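Local structure of carbohydrate deacetylase Agd3 (Neosartorya fumigata, 6NWZ) at residues I386-E394 / K405-L414; G306-S314 / N324-S332. The protein probably removes N-acetyl groups from galactosaminogalactan, the exopolysaccharide of the Aspergillus fumigatus biofilm, as a zinc-binding carbohydrate deacetylase. All blocks are in the same frame, centred on the assembly; numbering follows the deposited sequence.

Interaction 1: I386-E394 / K405-L414. With ZN (zinc ion), chain L.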
loop_
_atom_site.group_PDB
_atom_site.type_symbol
_atom_site.label_atom_id
_atom_site.label_comp_id
_atom_site.label_asym_id
_atom_site.label_seq_id
_atom_site.Cartn_x
_atom_site.Cartn_y
_atom_site.Cartn_z
ATOM N N ILE A 386 -5.494 -10.080 17.048
ATOM C CA ILE A 386 -6.223 -8.848 17.324
ATOM C C ILE A 386 -7.677 -9.219 17.579
ATOM O O ILE A 386 -8.148 -10.277 17.154
ATOM C CB ILE A 386 -6.082 -7.838 16.156
ATOM C CG1 ILE A 386 -6.566 -6.447 16.578
ATOM C CG2 ILE A 386 -6.809 -8.356 14.923
ATOM C CD1 ILE A 386 -6.649 -5.468 15.436
ATOM N N SER A 387 -8.392 -8.353 18.297
ATOM C CA SER A 387 -9.783 -8.614 18.647
ATOM C C SER A 387 -10.719 -8.282 17.491
ATOM O O SER A 387 -10.550 -7.272 16.803
ATOM C CB SER A 387 -10.196 -7.805 19.878
ATOM O OG SER A 387 -11.581 -7.965 20.147
ATOM N N HIS A 388 -11.726 -9.133 17.301
ATOM C CA HIS A 388 -12.774 -8.935 16.305
ATOM C C HIS A 388 -14.149 -8.884 16.974
ATOM O O HIS A 388 -15.159 -9.267 16.373
ATOM C CB HIS A 388 -12.712 -10.039 15.248
ATOM C CG HIS A 388 -13.465 -9.730 13.991
ATOM N ND1 HIS A 388 -13.362 -8.521 13.336
ATOM C CD2 HIS A 388 -14.319 -10.483 13.258
ATOM C CE1 HIS A 388 -14.128 -8.540 12.258
ATOM N NE2 HIS A 388 -14.719 -9.720 12.189
ATOM N N THR A 389 -14.182 -8.398 18.223
ATOM C CA THR A 389 -15.330 -8.389 19.137
ATOM C C THR A 389 -15.715 -9.791 19.596
ATOM O O THR A 389 -15.326 -10.792 18.983
ATOM C CB THR A 389 -16.553 -7.694 18.527
ATOM O OG1 THR A 389 -17.090 -8.486 17.460
ATOM C CG2 THR A 389 -16.176 -6.318 18.015
ATOM N N PHE A 390 -16.483 -9.871 20.685
ATOM C CA PHE A 390 -16.740 -11.162 21.314
ATOM C C PHE A 390 -17.739 -11.981 20.502
ATOM O O PHE A 390 -17.435 -13.096 20.067
ATOM C CB PHE A 390 -17.229 -10.954 22.751
ATOM C CG PHE A 390 -17.300 -12.221 23.561
ATOM C CD1 PHE A 390 -16.156 -12.950 23.840
ATOM C CD2 PHE A 390 -18.511 -12.673 24.058
ATOM C CE1 PHE A 390 -16.223 -14.114 24.591
ATOM C CE2 PHE A 390 -18.584 -13.835 24.809
ATOM C CZ PHE A 390 -17.441 -14.555 25.074
ATOM N N THR A 391 -18.931 -11.434 20.265
ATOM C CA THR A 391 -20.010 -12.177 19.626
ATOM C C THR A 391 -20.200 -11.822 18.159
ATOM O O THR A 391 -21.088 -12.390 17.512
ATOM C CB THR A 391 -21.327 -11.946 20.376
ATOM O OG1 THR A 391 -21.877 -10.676 20.006
ATOM C CG2 THR A 391 -21.083 -11.952 21.867
ATOM N N HIS A 392 -19.400 -10.899 17.626
ATOM C CA HIS A 392 -19.527 -10.422 16.247
ATOM C C HIS A 392 -20.847 -9.685 16.022
ATOM O O HIS A 392 -21.384 -9.676 14.912
ATOM C CB HIS A 392 -19.370 -11.567 15.241
ATOM C CG HIS A 392 -19.137 -11.109 13.838
ATOM N ND1 HIS A 392 -20.127 -10.531 13.072
ATOM C CD2 HIS A 392 -18.027 -11.136 13.063
ATOM C CE1 HIS A 392 -19.637 -10.223 11.885
ATOM N NE2 HIS A 392 -18.365 -10.580 11.854
ATOM N N GLU A 393 -21.370 -9.051 17.070
ATOM C CA GLU A 393 -22.598 -8.274 16.944
ATOM C C GLU A 393 -22.361 -7.045 16.077
ATOM O O GLU A 393 -21.394 -6.303 16.283
ATOM C CB GLU A 393 -23.112 -7.848 18.320
ATOM C CG GLU A 393 -24.359 -6.964 18.271
ATOM C CD GLU A 393 -24.787 -6.471 19.643
ATOM O OE1 GLU A 393 -24.044 -6.707 20.618
ATOM O OE2 GLU A 393 -25.866 -5.849 19.749
ATOM N N GLU A 394 -23.245 -6.837 15.105
ATOM C CA GLU A 394 -23.194 -5.639 14.279
ATOM C C GLU A 394 -23.559 -4.421 15.117
ATOM O O GLU A 394 -24.517 -4.447 15.896
ATOM C CB GLU A 394 -24.145 -5.780 13.093
ATOM C CG GLU A 394 -24.290 -7.214 12.601
ATOM C CD GLU A 394 -23.610 -7.457 11.269
ATOM O OE1 GLU A 394 -23.806 -6.637 10.348
ATOM O OE2 GLU A 394 -22.884 -8.469 11.142
ATOM N N LYS A 405 -19.717 -4.542 26.184
ATOM C CA LYS A 405 -19.480 -5.954 26.446
ATOM C C LYS A 405 -18.847 -6.654 25.248
ATOM O O LYS A 405 -18.068 -7.597 25.429
ATOM C CB LYS A 405 -20.788 -6.636 26.851
ATOM C CG LYS A 405 -21.347 -6.119 28.172
ATOM C CD LYS A 405 -22.487 -6.977 28.693
ATOM C CE LYS A 405 -23.788 -6.692 27.959
ATOM N NZ LYS A 405 -24.311 -5.319 28.211
ATOM N N GLU A 406 -19.149 -6.202 24.026
ATOM C CA GLU A 406 -18.512 -6.781 22.846
ATOM C C GLU A 406 -16.995 -6.658 22.916
ATOM O O GLU A 406 -16.270 -7.564 22.489
ATOM C CB GLU A 406 -19.041 -6.109 21.579
ATOM C CG GLU A 406 -20.446 -6.520 21.187
ATOM C CD GLU A 406 -20.516 -7.952 20.702
ATOM O OE1 GLU A 406 -21.452 -8.672 21.113
ATOM O OE2 GLU A 406 -19.633 -8.354 19.914
ATOM N N ILE A 407 -16.498 -5.548 23.453
ATOM C CA ILE A 407 -15.059 -5.315 23.561
ATOM C C ILE A 407 -14.485 -5.958 24.817
ATOM O O ILE A 407 -13.516 -6.718 24.752
ATOM C CB ILE A 407 -14.766 -3.800 23.526
ATOM C CG1 ILE A 407 -15.325 -3.168 22.251
ATOM C CG2 ILE A 407 -13.271 -3.540 23.644
ATOM C CD1 ILE A 407 -14.738 -3.746 20.983
ATOM N N SER A 408 -15.079 -5.670 25.977
ATOM C CA SER A 408 -14.492 -6.106 27.241
ATOM C C SER A 408 -14.487 -7.625 27.374
ATOM O O SER A 408 -13.515 -8.202 27.879
ATOM C CB SER A 408 -15.240 -5.461 28.404
ATOM O OG SER A 408 -16.639 -5.518 28.193
ATOM N N PHE A 409 -15.561 -8.292 26.946
ATOM C CA PHE A 409 -15.599 -9.748 27.044
ATOM C C PHE A 409 -14.499 -10.379 26.204
ATOM O O PHE A 409 -13.812 -11.302 26.655
ATOM C CB PHE A 409 -16.966 -10.277 26.610
ATOM C CG PHE A 409 -17.989 -10.309 27.709
ATOM C CD1 PHE A 409 -18.335 -9.153 28.392
ATOM C CD2 PHE A 409 -18.625 -11.495 28.044
ATOM C CE1 PHE A 409 -19.286 -9.185 29.396
ATOM C CE2 PHE A 409 -19.579 -11.532 29.049
ATOM C CZ PHE A 409 -19.909 -10.375 29.723
ATOM N N ASN A 410 -14.318 -9.893 24.977
ATOM C CA ASN A 410 -13.274 -10.443 24.127
ATOM C C ASN A 410 -11.888 -10.130 24.677
ATOM O O ASN A 410 -10.951 -10.904 24.461
ATOM C CB ASN A 410 -13.427 -9.910 22.703
ATOM C CG ASN A 410 -13.032 -10.927 21.655
ATOM O OD1 ASN A 410 -13.353 -12.111 21.768
ATOM N ND2 ASN A 410 -12.327 -10.472 20.627
ATOM N N GLN A 411 -11.740 -9.009 25.388
ATOM C CA GLN A 411 -10.465 -8.707 26.031
ATOM C C GLN A 411 -10.178 -9.694 27.156
ATOM O O GLN A 411 -9.057 -10.203 27.279
ATOM C CB GLN A 411 -10.464 -7.272 26.565
ATOM C CG GLN A 411 -10.443 -6.197 25.490
ATOM C CD GLN A 411 -10.718 -4.807 26.041
ATOM O OE1 GLN A 411 -10.283 -3.803 25.473
ATOM N NE2 GLN A 411 -11.451 -4.741 27.147
ATOM N N ALA A 412 -11.183 -9.972 27.992
ATOM C CA ALA A 412 -10.994 -10.923 29.082
ATOM C C ALA A 412 -10.748 -12.325 28.547
ATOM O O ALA A 412 -9.929 -13.071 29.096
ATOM C CB ALA A 412 -12.205 -10.908 30.012
ATOM N N TRP A 413 -11.446 -12.695 27.472
ATOM C CA TRP A 413 -11.218 -13.994 26.849
ATOM C C TRP A 413 -9.805 -14.093 26.284
ATOM O O TRP A 413 -9.124 -15.107 26.476
ATOM C CB TRP A 413 -12.263 -14.238 25.759
ATOM C CG TRP A 413 -12.031 -15.490 24.974
ATOM C CD1 TRP A 413 -12.363 -16.764 25.340
ATOM C CD2 TRP A 413 -11.416 -15.591 23.685
ATOM N NE1 TRP A 413 -11.991 -17.652 24.356
ATOM C CE2 TRP A 413 -11.409 -16.955 23.329
ATOM C CE3 TRP A 413 -10.872 -14.659 22.796
ATOM C CZ2 TRP A 413 -10.877 -17.409 22.124
ATOM C CZ3 TRP A 413 -10.347 -15.112 21.599
ATOM C CH2 TRP A 413 -10.352 -16.475 21.275
ATOM N N LEU A 414 -9.345 -13.049 25.587
ATOM C CA LEU A 414 -7.976 -13.049 25.078
ATOM C C LEU A 414 -6.957 -13.136 26.206
ATOM O O LEU A 414 -5.867 -13.687 26.015
ATOM C CB LEU A 414 -7.722 -11.796 24.240
ATOM C CG LEU A 414 -8.333 -11.759 22.840
ATOM C CD1 LEU A 414 -8.240 -10.362 22.241
ATOM C CD2 LEU A 414 -7.638 -12.768 21.948
HETATM ZN ZN ZN L . -16.231 -10.535 10.769
#

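Interaction 2: G306-S314 / N324-S332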
loop_
_atom_site.group_PDB
_atom_site.type_symbol
_atom_site.label_atom_id
_atom_site.label_comp_id
_atom_site.label_asym_id
_atom_site.label_seq_id
_atom_site.Cartn_x
_atom_site.Cartn_y
_atom_site.Cartn_z
ATOM N N GLY A 306 -14.235 -14.443 20.518
ATOM C CA GLY A 306 -14.201 -15.359 21.645
ATOM C C GLY A 306 -15.473 -16.166 21.824
ATOM O O GLY A 306 -15.420 -17.320 22.259
ATOM N N ASN A 307 -16.629 -15.580 21.497
ATOM C CA ASN A 307 -17.888 -16.291 21.697
ATOM C C ASN A 307 -17.969 -17.538 20.826
ATOM O O ASN A 307 -18.622 -18.518 21.205
ATOM C CB ASN A 307 -19.070 -15.359 21.422
ATOM C CG ASN A 307 -20.404 -15.964 21.835
ATOM O OD1 ASN A 307 -20.659 -16.187 23.020
ATOM N ND2 ASN A 307 -21.270 -16.213 20.858
ATOM N N GLY A 308 -17.310 -17.528 19.664
ATOM C CA GLY A 308 -17.246 -18.729 18.852
ATOM C C GLY A 308 -16.512 -19.863 19.539
ATOM O O GLY A 308 -16.761 -21.039 19.251
ATOM N N ASN A 309 -15.595 -19.530 20.451
ATOM C CA ASN A 309 -14.921 -20.561 21.232
ATOM C C ASN A 309 -15.854 -21.153 22.281
ATOM O O ASN A 309 -15.878 -22.373 22.481
ATOM C CB ASN A 309 -13.666 -19.978 21.882
ATOM C CG ASN A 309 -13.040 -20.916 22.892
ATOM O OD1 ASN A 309 -12.897 -20.576 24.065
ATOM N ND2 ASN A 309 -12.669 -22.107 22.442
ATOM N N ILE A 310 -16.642 -20.310 22.950
ATOM C CA ILE A 310 -17.553 -20.815 23.972
ATOM C C ILE A 310 -18.671 -21.631 23.336
ATOM O O ILE A 310 -19.083 -22.666 23.874
ATOM C CB ILE A 310 -18.109 -19.653 24.816
ATOM C CG1 ILE A 310 -16.970 -18.779 25.352
ATOM C CG2 ILE A 310 -18.962 -20.189 25.960
ATOM C CD1 ILE A 310 -16.034 -19.497 26.300
ATOM N N GLU A 311 -19.179 -21.186 22.182
ATOM C CA GLU A 311 -20.287 -21.897 21.550
ATOM C C GLU A 311 -19.853 -23.271 21.055
ATOM O O GLU A 311 -20.615 -24.240 21.150
ATOM C CB GLU A 311 -20.864 -21.067 20.403
ATOM C CG GLU A 311 -21.557 -19.791 20.854
ATOM C CD GLU A 311 -22.493 -19.226 19.802
ATOM O OE1 GLU A 311 -23.665 -18.943 20.137
ATOM O OE2 GLU A 311 -22.058 -19.072 18.642
ATOM N N GLN A 312 -18.630 -23.377 20.534
ATOM C CA GLN A 312 -18.128 -24.676 20.104
ATOM C C GLN A 312 -17.972 -25.628 21.284
ATOM O O GLN A 312 -18.381 -26.791 21.206
ATOM C CB GLN A 312 -16.802 -24.505 19.362
ATOM C CG GLN A 312 -16.117 -25.813 19.010
ATOM C CD GLN A 312 -16.960 -26.698 18.106
ATOM O OE1 GLN A 312 -17.235 -26.349 16.958
ATOM N NE2 GLN A 312 -17.374 -27.853 18.623
ATOM N N SER A 313 -17.392 -25.151 22.390
ATOM C CA SER A 313 -17.282 -25.992 23.578
ATOM C C SER A 313 -18.651 -26.404 24.096
ATOM O O SER A 313 -18.810 -27.515 24.616
ATOM C CB SER A 313 -16.507 -25.262 24.673
ATOM O OG SER A 313 -15.162 -25.053 24.289
ATOM N N SER A 314 -19.646 -25.530 23.963
ATOM C CA SER A 314 -21.001 -25.819 24.408
ATOM C C SER A 314 -21.813 -26.576 23.374
ATOM O O SER A 314 -23.026 -26.710 23.547
ATOM C CB SER A 314 -21.728 -24.523 24.763
ATOM O OG SER A 314 -20.944 -23.722 25.623
ATOM N N ASN A 324 -21.392 -22.832 31.538
ATOM C CA ASN A 324 -22.503 -22.051 32.092
ATOM C C ASN A 324 -23.738 -22.080 31.193
ATOM O O ASN A 324 -24.513 -21.122 31.158
ATOM C CB ASN A 324 -22.087 -20.600 32.358
ATOM C CG ASN A 324 -20.828 -20.497 33.193
ATOM O OD1 ASN A 324 -20.537 -21.370 34.011
ATOM N ND2 ASN A 324 -20.069 -19.423 32.988
ATOM N N GLY A 325 -23.940 -23.172 30.459
ATOM C CA GLY A 325 -25.068 -23.284 29.563
ATOM C C GLY A 325 -24.797 -22.879 28.130
ATOM O O GLY A 325 -25.601 -23.214 27.251
ATOM N N GLY A 326 -23.701 -22.175 27.864
ATOM C CA GLY A 326 -23.350 -21.762 26.526
ATOM C C GLY A 326 -22.852 -20.334 26.516
ATOM O O GLY A 326 -22.679 -19.704 27.558
ATOM N N GLY A 327 -22.619 -19.821 25.310
ATOM C CA GLY A 327 -22.145 -18.467 25.118
ATOM C C GLY A 327 -23.274 -17.467 24.993
ATOM O O GLY A 327 -24.426 -17.739 25.338
ATOM N N ILE A 328 -22.929 -16.284 24.488
ATOM C CA ILE A 328 -23.900 -15.207 24.323
ATOM C C ILE A 328 -24.763 -15.500 23.104
ATOM O O ILE A 328 -24.248 -15.791 22.019
ATOM C CB ILE A 328 -23.189 -13.852 24.191
ATOM C CG1 ILE A 328 -22.345 -13.576 25.435
ATOM C CG2 ILE A 328 -24.200 -12.739 23.977
ATOM C CD1 ILE A 328 -23.139 -13.607 26.717
ATOM N N GLU A 329 -26.078 -15.415 23.278
ATOM C CA GLU A 329 -27.020 -15.782 22.233
ATOM C C GLU A 329 -28.115 -14.733 22.134
ATOM O O GLU A 329 -28.660 -14.298 23.151
ATOM C CB GLU A 329 -27.626 -17.160 22.510
ATOM C CG GLU A 329 -27.998 -17.926 21.263
ATOM C CD GLU A 329 -27.917 -19.426 21.464
ATOM O OE1 GLU A 329 -28.449 -19.926 22.478
ATOM O OE2 GLU A 329 -27.304 -20.099 20.609
ATOM N N TYR A 330 -28.434 -14.335 20.904
ATOM C CA TYR A 330 -29.440 -13.314 20.635
ATOM C C TYR A 330 -29.864 -13.435 19.178
ATOM O O TYR A 330 -29.230 -14.136 18.384
ATOM C CB TYR A 330 -28.906 -11.909 20.936
ATOM C CG TYR A 330 -27.610 -11.602 20.220
ATOM C CD1 TYR A 330 -27.610 -11.081 18.932
ATOM C CD2 TYR A 330 -26.385 -11.851 20.826
ATOM C CE1 TYR A 330 -26.424 -10.811 18.270
ATOM C CE2 TYR A 330 -25.198 -11.585 20.174
ATOM C CZ TYR A 330 -25.220 -11.066 18.897
ATOM O OH TYR A 330 -24.036 -10.803 18.249
ATOM N N ASP A 331 -30.946 -12.740 18.834
ATOM C CA ASP A 331 -31.418 -12.673 17.456
ATOM C C ASP A 331 -30.871 -11.418 16.789
ATOM O O ASP A 331 -30.986 -10.315 17.335
ATOM C CB ASP A 331 -32.945 -12.682 17.396
ATOM C CG ASP A 331 -33.531 -14.047 17.687
ATOM O OD1 ASP A 331 -33.639 -14.409 18.878
ATOM O OD2 ASP A 331 -33.879 -14.759 16.723
ATOM N N SER A 332 -30.283 -11.590 15.619
ATOM C CA SER A 332 -29.681 -10.465 14.918
ATOM C C SER A 332 -30.763 -9.632 14.235
ATOM O O SER A 332 -31.656 -10.192 13.590
ATOM C CB SER A 332 -28.672 -10.959 13.891
ATOM O OG SER A 332 -27.766 -11.874 14.482
#

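Interaction 1: I386-E394 / K405-L414
Phe390 lies against helix 400-417 with one ring face over Phe409. Phe409 CB sits above that face, 3.6 Å from Phe390 CG, and makes a CH-pi contact. The two rings meet obliquely, their planes 56° apart. Asn410 OD1 comes to the edge of the Phe390 ring. The backbone is fixed as well: Phe390 N donates to Glu406 O at 2.9 Å. On the other side of the Asn410 amide, ND2 donates to Ser387 OG at 2.7 Å, in the amide plane and nearly straight. Ser387 OG also accepts from Thr389 N, which makes an ST turn at the end of strand 384-387. Glu406 bends at chi2 (-70°), and this turns its carboxylate toward the backbone of the 389-393 loop. OE2 accepts from Thr391 N at 3.2 Å on its syn side, somewhat out of plane, and weakly from Glu393 N. Outside the two segments, Trp351 NE1 donates to OE1. Glu393 OE1 and Glu406 OE1, two acceptors of like charge, lie 3.3 Å apart with their carboxylates nearly perpendicular. His388 and His392 turn away from the helix. Their NE2 atoms bind a zinc ion at 2.2 Å (His388) and 2.4 Å (His392), and Asp256 is the third protein ligand. The His-Thr-x-x-His spacing and Asp-His-His zinc site resemble those of CE4 deacetylases. Bonds from Asn410 and Glu406 to residues flanking both histidines are consistent with second-shell positioning.

Interaction 2: G306-S314 / N324-S332
Asn307 grips Ile328 with both ends of its amide, much as a neighbouring strand would. This joins helix 306-313, which follows strand 300-304 of the deacetylase domain, to the irregular loop after helix 317-321. Ile328 N donates to Asn307 OD1 at 2.7 Å, tilted a little from the carbonyl plane. In return Asn307 ND2 donates to Ile328 O at 3.2 Å. That second bond lies in the carbonyl plane, on a lone pair, but Ile328 O lies 31° out of the Asn307 amide plane. CG stands anti to the backbone N (chi1 -170°), and this carries the amide off the helix toward the loop.

Further along the helix Ile310 makes a close apolar contact. Its CG2 rests on Gly327 CA at 3.7 Å. Gly327 has no side chain, and its CA comes within 5.3 Å of Ile310 CA. The Ser314 contact is made by a hydroxyl oxygen: OG lies against Gly326 CA at 3.2 Å. At the margin the carboxylates of Glu311 and Glu329 approach, OE1 of Glu311 to OE2 of Glu329 at 3.8 Å. This would probably be a mildly unfavourable pairing if both are ionised.

Residues outside the two segments add to the contact: the backbone of Asn307 is hydrogen-bonded to that of Phe390. Trp360 NE1 donates to Gly326 O, and the Trp360 side chain also touches Ile310. Ile310 packs on Cys364 and Ser314 on Cys323, the two halves of a disulfide that joins helix 362-366 to the chain just before the loop.

The helix closes at Ser314. Its N and OG both donate to Ile310 O, from opposite faces of the carbonyl plane, and the OG bond measures 2.8 Å.

How the interactions relate
Interactions 1 and 2 touch each other near a zinc site, with centres 12 Å apart. Two probable hydrogen bonds join them. Asn410 OD1 meets Gly306 N at 2.8 Å, which links helix 400-417 to the start of segment 306-314. Thr391 OG1 meets Tyr330 OH at 2.8 Å, so the loop 324-332 reaches the metal-binding loop directly. Tyr330 also packs on Glu393, and Trp413 on Gly306. Interaction 1 supplies His388 and His392 to one zinc, and its Glu394 binds a separate zinc together with Asp335. Interaction 2 supplies no ligand. The side chain of its Asn307 is about 7 Å from that of His392 and about 12 Å from a zinc ion.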